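Local coordinates for DNA mismatch repair protein MutS (Thermus aquaticus, PDB 1EWQ) that binds mismatched DNA as a sensor in mismatch repair and has a weak ATPase activity, at residues 414-428 with 478-492. Numbering follows the deposited sequence.
Sequences AHREGVAYFLELEER and LPEMKEKEREVYRLE
Tyr421 lays one ring face on the aliphatic chain of Lys484, a CH-pi contact in which Lys484 CG stands 3.5 Å from the ring centroid and only 12° off its normal. The bend in the lysine at chi2 (-65°) turns its chain over the ring, bringing CE to 3.7 Å from Tyr421 CD1. Tyr421 OH is buried without a polar partner, 3.3 Å from Glu480 CB. A serine in place of this tyrosine would probably leave the Lys484 methylenes without the ring they lie on and open a gap beside Glu480.

Knobs-into-holes packing, mostly apolar, accounts for much of the remainder. Phe422 fits among Met481, Lys484, Glu485 and Val488, with Val488 CG2 at its ring edge; the ring also stacks with Tyr448. Val488 reciprocates, entering a hole formed by His415, Gly418, Val419 and Phe422. A CB on Gly418 would run into Val488 CG2; its absence lets Gly418 CA and Val488 CA close to 5.7 Å. Toward the C-terminal end of 414-428, Leu425 CD2 packs tightly on Met481 CG at 3.4 Å.

No hydrogen bond crosses the interface. The segment axes come within 9.4 Å, their directions 152° apart; helices 406-433 and 479-511 flank the antiparallel sheet of 439-477, as in the lever arm carrying the MutS clamp.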
ATOM      1  N   ALA C 414      28.610  45.203 -17.118  1.00 45.27           N
ATOM      2  CA  ALA C 414      28.611  46.178 -16.040  1.00 45.83           C
ATOM      3  C   ALA C 414      28.592  45.503 -14.671  1.00 46.26           C
ATOM      4  O   ALA C 414      29.078  46.068 -13.688  1.00 46.35           O
ATOM      5  CB  ALA C 414      27.414  47.114 -16.182  1.00 45.94           C
ATOM      6  N   HIS C 415      28.029  44.299 -14.603  1.00 46.45           N
ATOM      7  CA  HIS C 415      27.970  43.569 -13.341  1.00 46.75           C
ATOM      8  C   HIS C 415      29.356  43.028 -12.993  1.00 46.98           C
ATOM      9  O   HIS C 415      29.764  43.049 -11.834  1.00 46.76           O
ATOM     10  CB  HIS C 415      26.981  42.403 -13.420  1.00 46.16           C
ATOM     11  CG  HIS C 415      26.874  41.625 -12.145  1.00 45.38           C
ATOM     12  ND1 HIS C 415      26.166  42.078 -11.053  1.00 45.23           N
ATOM     13  CD2 HIS C 415      27.434  40.453 -11.769  1.00 45.19           C
ATOM     14  CE1 HIS C 415      26.296  41.219 -10.059  1.00 44.85           C
ATOM     15  NE2 HIS C 415      27.060  40.224 -10.468  1.00 44.75           N
ATOM     16  N   ARG C 416      30.070  42.542 -14.003  1.00 47.54           N
ATOM     17  CA  ARG C 416      31.419  42.011 -13.809  1.00 48.31           C
ATOM     18  C   ARG C 416      32.334  43.126 -13.307  1.00 48.41           C
ATOM     19  O   ARG C 416      33.178  42.914 -12.433  1.00 48.11           O
ATOM     20  CB  ARG C 416      31.964  41.468 -15.127  1.00 49.09           C
ATOM     21  CG  ARG C 416      31.082  40.415 -15.778  1.00 50.14           C
ATOM     22  CD  ARG C 416      31.014  40.630 -17.284  1.00 51.34           C
ATOM     23  NE  ARG C 416      30.867  39.375 -18.016  1.00 52.00           N
ATOM     24  CZ  ARG C 416      31.709  38.352 -17.900  1.00 52.61           C
ATOM     25  NH1 ARG C 416      32.749  38.437 -17.078  1.00 52.65           N
ATOM     26  NH2 ARG C 416      31.525  37.244 -18.610  1.00 52.93           N
ATOM     27  N   GLU C 417      32.157  44.317 -13.872  1.00 48.55           N
ATOM     28  CA  GLU C 417      32.948  45.478 -13.488  1.00 48.93           C
ATOM     29  C   GLU C 417      32.560  45.938 -12.080  1.00 48.71           C
ATOM     30  O   GLU C 417      33.403  46.410 -11.316  1.00 48.75           O
ATOM     31  CB  GLU C 417      32.733  46.613 -14.495  1.00 49.53           C
ATOM     32  CG  GLU C 417      33.946  46.914 -15.382  1.00 50.58           C
ATOM     33  CD  GLU C 417      34.460  45.693 -16.133  1.00 51.20           C
ATOM     34  OE1 GLU C 417      33.688  45.107 -16.929  1.00 51.63           O
ATOM     35  OE2 GLU C 417      35.641  45.325 -15.927  1.00 51.30           O
ATOM     36  N   GLY C 418      31.279  45.792 -11.745  1.00 48.41           N
ATOM     37  CA  GLY C 418      30.806  46.184 -10.429  1.00 47.95           C
ATOM     38  C   GLY C 418      31.384  45.292  -9.345  1.00 47.67           C
ATOM     39  O   GLY C 418      31.668  45.747  -8.236  1.00 47.60           O
ATOM     40  N   VAL C 419      31.563  44.017  -9.669  1.00 47.16           N
ATOM     41  CA  VAL C 419      32.109  43.053  -8.723  1.00 46.86           C
ATOM     42  C   VAL C 419      33.631  43.178  -8.627  1.00 46.50           C
ATOM     43  O   VAL C 419      34.209  42.981  -7.561  1.00 46.48           O
ATOM     44  CB  VAL C 419      31.726  41.604  -9.127  1.00 46.79           C
ATOM     45  CG1 VAL C 419      32.440  40.592  -8.236  1.00 46.74           C
ATOM     46  CG2 VAL C 419      30.223  41.422  -9.008  1.00 46.77           C
ATOM     47  N   ALA C 420      34.275  43.510  -9.738  1.00 46.19           N
ATOM     48  CA  ALA C 420      35.726  43.660  -9.750  1.00 46.06           C
ATOM     49  C   ALA C 420      36.126  44.782  -8.796  1.00 45.93           C
ATOM     50  O   ALA C 420      37.150  44.705  -8.113  1.00 45.61           O
ATOM     51  CB  ALA C 420      36.209  43.976 -11.158  1.00 45.97           C
ATOM     52  N   TYR C 421      35.299  45.822  -8.759  1.00 45.90           N
ATOM     53  CA  TYR C 421      35.536  46.968  -7.897  1.00 45.86           C
ATOM     54  C   TYR C 421      35.847  46.540  -6.467  1.00 45.77           C
ATOM     55  O   TYR C 421      36.824  46.993  -5.875  1.00 45.62           O
ATOM     56  CB  TYR C 421      34.307  47.873  -7.877  1.00 46.53           C
ATOM     57  CG  TYR C 421      34.367  48.926  -6.792  1.00 47.21           C
ATOM     58  CD1 TYR C 421      35.022  50.137  -7.004  1.00 47.36           C
ATOM     59  CD2 TYR C 421      33.781  48.701  -5.544  1.00 47.44           C
ATOM     60  CE1 TYR C 421      35.092  51.097  -6.004  1.00 47.75           C
ATOM     61  CE2 TYR C 421      33.848  49.654  -4.537  1.00 47.74           C
ATOM     62  CZ  TYR C 421      34.505  50.851  -4.775  1.00 47.82           C
ATOM     63  OH  TYR C 421      34.578  51.800  -3.786  1.00 48.18           O
ATOM     64  N   PHE C 422      35.005  45.674  -5.910  1.00 45.33           N
ATOM     65  CA  PHE C 422      35.199  45.224  -4.538  1.00 45.35           C
ATOM     66  C   PHE C 422      36.488  44.444  -4.336  1.00 45.31           C
ATOM     67  O   PHE C 422      37.138  44.567  -3.294  1.00 44.96           O
ATOM     68  CB  PHE C 422      33.998  44.402  -4.072  1.00 45.04           C
ATOM     69  CG  PHE C 422      32.737  45.205  -3.947  1.00 45.00           C
ATOM     70  CD1 PHE C 422      31.732  45.108  -4.906  1.00 44.92           C
ATOM     71  CD2 PHE C 422      32.567  46.091  -2.886  1.00 44.97           C
ATOM     72  CE1 PHE C 422      30.579  45.885  -4.808  1.00 44.65           C
ATOM     73  CE2 PHE C 422      31.417  46.871  -2.781  1.00 44.93           C
ATOM     74  CZ  PHE C 422      30.423  46.768  -3.745  1.00 44.98           C
ATOM     75  N   LEU C 423      36.863  43.654  -5.334  1.00 45.22           N
ATOM     76  CA  LEU C 423      38.085  42.872  -5.249  1.00 45.39           C
ATOM     77  C   LEU C 423      39.279  43.813  -5.176  1.00 45.44           C
ATOM     78  O   LEU C 423      40.228  43.577  -4.428  1.00 45.36           O
ATOM     79  CB  LEU C 423      38.216  41.963  -6.470  1.00 45.79           C
ATOM     80  CG  LEU C 423      39.300  40.888  -6.394  1.00 45.88           C
ATOM     81  CD1 LEU C 423      39.009  39.946  -5.237  1.00 46.00           C
ATOM     82  CD2 LEU C 423      39.334  40.120  -7.702  1.00 46.29           C
ATOM     83  N   GLU C 424      39.224  44.886  -5.960  1.00 45.52           N
ATOM     84  CA  GLU C 424      40.290  45.880  -5.984  1.00 45.49           C
ATOM     85  C   GLU C 424      40.302  46.660  -4.677  1.00 45.30           C
ATOM     86  O   GLU C 424      41.361  47.030  -4.177  1.00 45.40           O
ATOM     87  CB  GLU C 424      40.083  46.846  -7.150  1.00 46.15           C
ATOM     88  CG  GLU C 424      40.452  46.270  -8.507  1.00 47.22           C
ATOM     89  CD  GLU C 424      39.686  46.920  -9.644  1.00 47.86           C
ATOM     90  OE1 GLU C 424      39.381  48.134  -9.553  1.00 48.13           O
ATOM     91  OE2 GLU C 424      39.393  46.215 -10.638  1.00 48.58           O
ATOM     92  N   LEU C 425      39.119  46.912  -4.127  1.00 44.90           N
ATOM     93  CA  LEU C 425      39.016  47.647  -2.880  1.00 44.60           C
ATOM     94  C   LEU C 425      39.745  46.898  -1.763  1.00 44.47           C
ATOM     95  O   LEU C 425      40.475  47.500  -0.980  1.00 44.37           O
ATOM     96  CB  LEU C 425      37.548  47.841  -2.500  1.00 44.56           C
ATOM     97  CG  LEU C 425      37.279  48.797  -1.340  1.00 44.50           C
ATOM     98  CD1 LEU C 425      37.628  50.207  -1.786  1.00 44.16           C
ATOM     99  CD2 LEU C 425      35.819  48.712  -0.900  1.00 44.06           C
ATOM    100  N   GLU C 426      39.551  45.585  -1.691  1.00 44.32           N
ATOM    101  CA  GLU C 426      40.197  44.784  -0.657  1.00 44.30           C
ATOM    102  C   GLU C 426      41.704  44.973  -0.700  1.00 44.20           C
ATOM    103  O   GLU C 426      42.358  45.043   0.339  1.00 43.88           O
ATOM    104  CB  GLU C 426      39.881  43.294  -0.829  1.00 44.45           C
ATOM    105  CG  GLU C 426      40.394  42.449   0.332  1.00 44.79           C
ATOM    106  CD  GLU C 426      40.150  40.966   0.154  1.00 44.89           C
ATOM    107  OE1 GLU C 426      40.898  40.323  -0.612  1.00 45.09           O
ATOM    108  OE2 GLU C 426      39.206  40.443   0.780  1.00 45.02           O
ATOM    109  N   GLU C 427      42.245  45.060  -1.911  1.00 44.12           N
ATOM    110  CA  GLU C 427      43.678  45.225  -2.101  1.00 44.36           C
ATOM    111  C   GLU C 427      44.149  46.644  -1.786  1.00 44.06           C
ATOM    112  O   GLU C 427      45.224  46.835  -1.225  1.00 43.74           O
ATOM    113  CB  GLU C 427      44.062  44.842  -3.530  1.00 44.93           C
ATOM    114  CG  GLU C 427      45.546  44.616  -3.689  1.00 46.26           C
ATOM    115  CD  GLU C 427      46.107  43.717  -2.592  1.00 47.18           C
ATOM    116  OE1 GLU C 427      45.748  42.515  -2.555  1.00 47.50           O
ATOM    117  OE2 GLU C 427      46.898  44.221  -1.761  1.00 47.39           O
ATOM    118  N   ARG C 428      43.338  47.636  -2.139  1.00 43.83           N
ATOM    119  CA  ARG C 428      43.683  49.022  -1.858  1.00 43.91           C
ATOM    120  C   ARG C 428      43.765  49.231  -0.342  1.00 43.93           C
ATOM    121  O   ARG C 428      44.750  49.773   0.172  1.00 43.94           O
ATOM    122  CB  ARG C 428      42.627  49.972  -2.425  1.00 43.89           C
ATOM    123  CG  ARG C 428      43.002  51.443  -2.279  1.00 44.28           C
ATOM    124  CD  ARG C 428      41.843  52.374  -2.596  1.00 44.39           C
ATOM    125  NE  ARG C 428      40.865  52.410  -1.512  1.00 44.76           N
ATOM    126  CZ  ARG C 428      39.712  53.071  -1.564  1.00 45.04           C
ATOM    127  NH1 ARG C 428      39.387  53.756  -2.655  1.00 45.23           N
ATOM    128  NH2 ARG C 428      38.881  53.046  -0.524  1.00 45.01           N
ATOM    129  N   LEU C 478      32.626  51.979   3.955  1.00 40.74           N
ATOM    130  CA  LEU C 478      33.200  53.226   3.485  1.00 41.87           C
ATOM    131  C   LEU C 478      32.109  53.801   2.583  1.00 42.78           C
ATOM    132  O   LEU C 478      31.321  53.054   2.000  1.00 42.56           O
ATOM    133  CB  LEU C 478      34.485  52.985   2.679  1.00 41.81           C
ATOM    134  CG  LEU C 478      35.772  52.604   3.421  1.00 42.07           C
ATOM    135  CD1 LEU C 478      36.926  52.583   2.434  1.00 42.00           C
ATOM    136  CD2 LEU C 478      36.070  53.611   4.524  1.00 42.13           C
ATOM    137  N   PRO C 479      32.033  55.135   2.477  1.00 43.72           N
ATOM    138  CA  PRO C 479      31.034  55.818   1.645  1.00 44.60           C
ATOM    139  C   PRO C 479      31.014  55.374   0.171  1.00 45.48           C
ATOM    140  O   PRO C 479      29.945  55.229  -0.432  1.00 45.43           O
ATOM    141  CB  PRO C 479      31.415  57.288   1.805  1.00 44.64           C
ATOM    142  CG  PRO C 479      31.931  57.337   3.222  1.00 44.29           C
ATOM    143  CD  PRO C 479      32.813  56.104   3.269  1.00 44.03           C
ATOM    144  N   GLU C 480      32.196  55.167  -0.401  1.00 46.44           N
ATOM    145  CA  GLU C 480      32.327  54.746  -1.797  1.00 47.58           C
ATOM    146  C   GLU C 480      31.627  53.419  -2.078  1.00 47.83           C
ATOM    147  O   GLU C 480      31.101  53.200  -3.170  1.00 48.00           O
ATOM    148  CB  GLU C 480      33.812  54.609  -2.156  1.00 48.49           C
ATOM    149  CG  GLU C 480      34.362  55.680  -3.093  1.00 49.84           C
ATOM    150  CD  GLU C 480      33.965  55.464  -4.549  1.00 50.68           C
ATOM    151  OE1 GLU C 480      32.769  55.638  -4.884  1.00 51.18           O
ATOM    152  OE2 GLU C 480      34.856  55.110  -5.358  1.00 50.99           O
HETATM  153  N   MSE C 481      31.633  52.537  -1.083  1.00 48.10           N
HETATM  154  CA  MSE C 481      31.032  51.212  -1.199  1.00 48.17           C
HETATM  155  C   MSE C 481      29.519  51.213  -1.289  1.00 48.67           C
HETATM  156  O   MSE C 481      28.938  50.489  -2.091  1.00 48.66           O
HETATM  157  CB  MSE C 481      31.440  50.361  -0.008  1.00 47.64           C
HETATM  158  CG  MSE C 481      32.915  50.098   0.082  1.00 46.70           C
HETATM  159 SE   MSE C 481      33.269  49.193   1.722  1.00 46.53          SE
HETATM  160  CE  MSE C 481      32.376  47.521   1.353  1.00 44.93           C
ATOM    161  N   LYS C 482      28.890  52.002  -0.429  1.00 49.31           N
ATOM    162  CA  LYS C 482      27.442  52.099  -0.397  1.00 49.99           C
ATOM    163  C   LYS C 482      26.933  52.380  -1.807  1.00 50.22           C
ATOM    164  O   LYS C 482      25.973  51.760  -2.272  1.00 50.24           O
ATOM    165  CB  LYS C 482      27.033  53.214   0.571  1.00 50.49           C
ATOM    166  CG  LYS C 482      25.537  53.471   0.682  1.00 51.02           C
ATOM    167  CD  LYS C 482      25.188  54.345   1.902  1.00 51.37           C
ATOM    168  CE  LYS C 482      26.007  55.640   1.980  1.00 51.63           C
ATOM    169  NZ  LYS C 482      27.420  55.431   2.448  1.00 51.78           N
ATOM    170  N   GLU C 483      27.601  53.305  -2.487  1.00 50.41           N
ATOM    171  CA  GLU C 483      27.241  53.675  -3.849  1.00 50.55           C
ATOM    172  C   GLU C 483      27.354  52.479  -4.779  1.00 50.28           C
ATOM    173  O   GLU C 483      26.399  52.128  -5.476  1.00 50.10           O
ATOM    174  CB  GLU C 483      28.167  54.780  -4.353  1.00 51.29           C
ATOM    175  CG  GLU C 483      27.974  55.130  -5.820  1.00 52.06           C
ATOM    176  CD  GLU C 483      29.183  55.829  -6.403  1.00 52.91           C
ATOM    177  OE1 GLU C 483      29.577  56.878  -5.847  1.00 53.53           O
ATOM    178  OE2 GLU C 483      29.741  55.329  -7.411  1.00 53.16           O
ATOM    179  N   LYS C 484      28.538  51.872  -4.795  1.00 50.04           N
ATOM    180  CA  LYS C 484      28.809  50.717  -5.641  1.00 49.70           C
ATOM    181  C   LYS C 484      27.880  49.546  -5.367  1.00 49.25           C
ATOM    182  O   LYS C 484      27.427  48.879  -6.297  1.00 49.24           O
ATOM    183  CB  LYS C 484      30.259  50.270  -5.473  1.00 50.18           C
ATOM    184  CG  LYS C 484      31.234  51.083  -6.293  1.00 50.77           C
ATOM    185  CD  LYS C 484      30.973  50.869  -7.774  1.00 51.06           C
ATOM    186  CE  LYS C 484      31.990  51.591  -8.635  1.00 51.28           C
ATOM    187  NZ  LYS C 484      31.801  51.252 -10.076  1.00 51.41           N
ATOM    188  N   GLU C 485      27.598  49.292  -4.098  1.00 48.63           N
ATOM    189  CA  GLU C 485      26.709  48.194  -3.751  1.00 48.25           C
ATOM    190  C   GLU C 485      25.374  48.379  -4.466  1.00 48.05           C
ATOM    191  O   GLU C 485      24.941  47.504  -5.211  1.00 47.73           O
ATOM    192  CB  GLU C 485      26.483  48.135  -2.244  1.00 47.85           C
ATOM    193  CG  GLU C 485      25.543  47.022  -1.828  1.00 47.70           C
ATOM    194  CD  GLU C 485      25.363  46.942  -0.332  1.00 47.33           C
ATOM    195  OE1 GLU C 485      26.382  46.837   0.373  1.00 47.25           O
ATOM    196  OE2 GLU C 485      24.205  46.981   0.140  1.00 47.39           O
ATOM    197  N   ARG C 486      24.736  49.527  -4.235  1.00 47.97           N
ATOM    198  CA  ARG C 486      23.449  49.852  -4.852  1.00 47.92           C
ATOM    199  C   ARG C 486      23.484  49.670  -6.366  1.00 47.15           C
ATOM    200  O   ARG C 486      22.466  49.364  -6.986  1.00 47.05           O
ATOM    201  CB  ARG C 486      23.057  51.300  -4.534  1.00 48.84           C
ATOM    202  CG  ARG C 486      22.710  51.554  -3.077  1.00 50.19           C
ATOM    203  CD  ARG C 486      22.927  53.022  -2.721  1.00 51.33           C
ATOM    204  NE  ARG C 486      22.584  53.318  -1.328  1.00 52.39           N
ATOM    205  CZ  ARG C 486      22.936  54.436  -0.697  1.00 53.00           C
ATOM    206  NH1 ARG C 486      23.644  55.360  -1.336  1.00 53.37           N
ATOM    207  NH2 ARG C 486      22.577  54.634   0.568  1.00 53.16           N
ATOM    208  N   GLU C 487      24.658  49.871  -6.951  1.00 46.32           N
ATOM    209  CA  GLU C 487      24.840  49.730  -8.387  1.00 45.70           C
ATOM    210  C   GLU C 487      24.744  48.256  -8.775  1.00 45.15           C
ATOM    211  O   GLU C 487      23.979  47.887  -9.659  1.00 45.03           O
ATOM    212  CB  GLU C 487      26.205  50.300  -8.793  1.00 45.90           C
ATOM    213  CG  GLU C 487      26.533  50.231 -10.280  1.00 46.39           C
ATOM    214  CD  GLU C 487      25.513  50.954 -11.145  1.00 46.92           C
ATOM    215  OE1 GLU C 487      24.772  51.812 -10.610  1.00 47.14           O
ATOM    216  OE2 GLU C 487      25.461  50.671 -12.364  1.00 47.10           O
ATOM    217  N   VAL C 488      25.528  47.418  -8.104  1.00 44.55           N
ATOM    218  CA  VAL C 488      25.532  45.990  -8.370  1.00 43.94           C
ATOM    219  C   VAL C 488      24.122  45.421  -8.247  1.00 43.76           C
ATOM    220  O   VAL C 488      23.708  44.589  -9.055  1.00 43.36           O
ATOM    221  CB  VAL C 488      26.492  45.255  -7.401  1.00 43.90           C
ATOM    222  CG1 VAL C 488      26.185  43.773  -7.367  1.00 43.78           C
ATOM    223  CG2 VAL C 488      27.933  45.472  -7.850  1.00 43.73           C
ATOM    224  N   TYR C 489      23.384  45.881  -7.241  1.00 43.60           N
ATOM    225  CA  TYR C 489      22.020  45.415  -7.034  1.00 43.75           C
ATOM    226  C   TYR C 489      21.104  45.810  -8.194  1.00 43.66           C
ATOM    227  O   TYR C 489      20.268  45.013  -8.635  1.00 43.51           O
ATOM    228  CB  TYR C 489      21.456  45.962  -5.721  1.00 44.15           C
ATOM    229  CG  TYR C 489      22.021  45.307  -4.474  1.00 44.43           C
ATOM    230  CD1 TYR C 489      22.694  44.084  -4.542  1.00 44.74           C
ATOM    231  CD2 TYR C 489      21.831  45.881  -3.220  1.00 44.72           C
ATOM    232  CE1 TYR C 489      23.157  43.447  -3.390  1.00 44.80           C
ATOM    233  CE2 TYR C 489      22.292  45.252  -2.060  1.00 45.06           C
ATOM    234  CZ  TYR C 489      22.952  44.035  -2.154  1.00 45.02           C
ATOM    235  OH  TYR C 489      23.387  43.406  -1.007  1.00 45.41           O
ATOM    236  N   ARG C 490      21.269  47.035  -8.693  1.00 43.25           N
ATOM    237  CA  ARG C 490      20.450  47.514  -9.805  1.00 42.97           C
ATOM    238  C   ARG C 490      20.708  46.653 -11.034  1.00 42.25           C
ATOM    239  O   ARG C 490      19.781  46.252 -11.733  1.00 42.08           O
ATOM    240  CB  ARG C 490      20.763  48.985 -10.136  1.00 43.33           C
ATOM    241  CG  ARG C 490      19.835  49.571 -11.197  1.00 43.91           C
ATOM    242  CD  ARG C 490      20.191  51.013 -11.604  1.00 44.72           C
ATOM    243  NE  ARG C 490      20.832  51.070 -12.918  1.00 44.99           N
ATOM    244  CZ  ARG C 490      22.121  50.836 -13.126  1.00 45.44           C
ATOM    245  NH1 ARG C 490      22.904  50.539 -12.099  1.00 46.18           N
ATOM    246  NH2 ARG C 490      22.630  50.882 -14.351  1.00 45.29           N
ATOM    247  N   LEU C 491      21.978  46.374 -11.296  1.00 41.52           N
ATOM    248  CA  LEU C 491      22.331  45.553 -12.437  1.00 41.15           C
ATOM    249  C   LEU C 491      21.713  44.169 -12.298  1.00 41.00           C
ATOM    250  O   LEU C 491      21.074  43.675 -13.219  1.00 40.96           O
ATOM    251  CB  LEU C 491      23.848  45.442 -12.564  1.00 40.92           C
ATOM    252  CG  LEU C 491      24.524  46.745 -12.981  1.00 40.82           C
ATOM    253  CD1 LEU C 491      26.023  46.545 -13.109  1.00 40.65           C
ATOM    254  CD2 LEU C 491      23.931  47.206 -14.305  1.00 40.81           C
ATOM    255  N   GLU C 492      21.893  43.557 -11.135  1.00 40.97           N
ATOM    256  CA  GLU C 492      21.351  42.232 -10.885  1.00 40.93           C
ATOM    257  C   GLU C 492      19.843  42.185 -11.120  1.00 41.01           C
ATOM    258  O   GLU C 492      19.330  41.227 -11.693  1.00 40.71           O
ATOM    259  CB  GLU C 492      21.705  41.786  -9.458  1.00 40.27           C
ATOM    260  CG  GLU C 492      23.175  41.380  -9.319  1.00 39.52           C
ATOM    261  CD  GLU C 492      23.606  41.084  -7.886  1.00 38.88           C
ATOM    262  OE1 GLU C 492      22.740  40.894  -7.009  1.00 38.77           O
ATOM    263  OE2 GLU C 492      24.824  41.030  -7.643  1.00 38.25           O
TER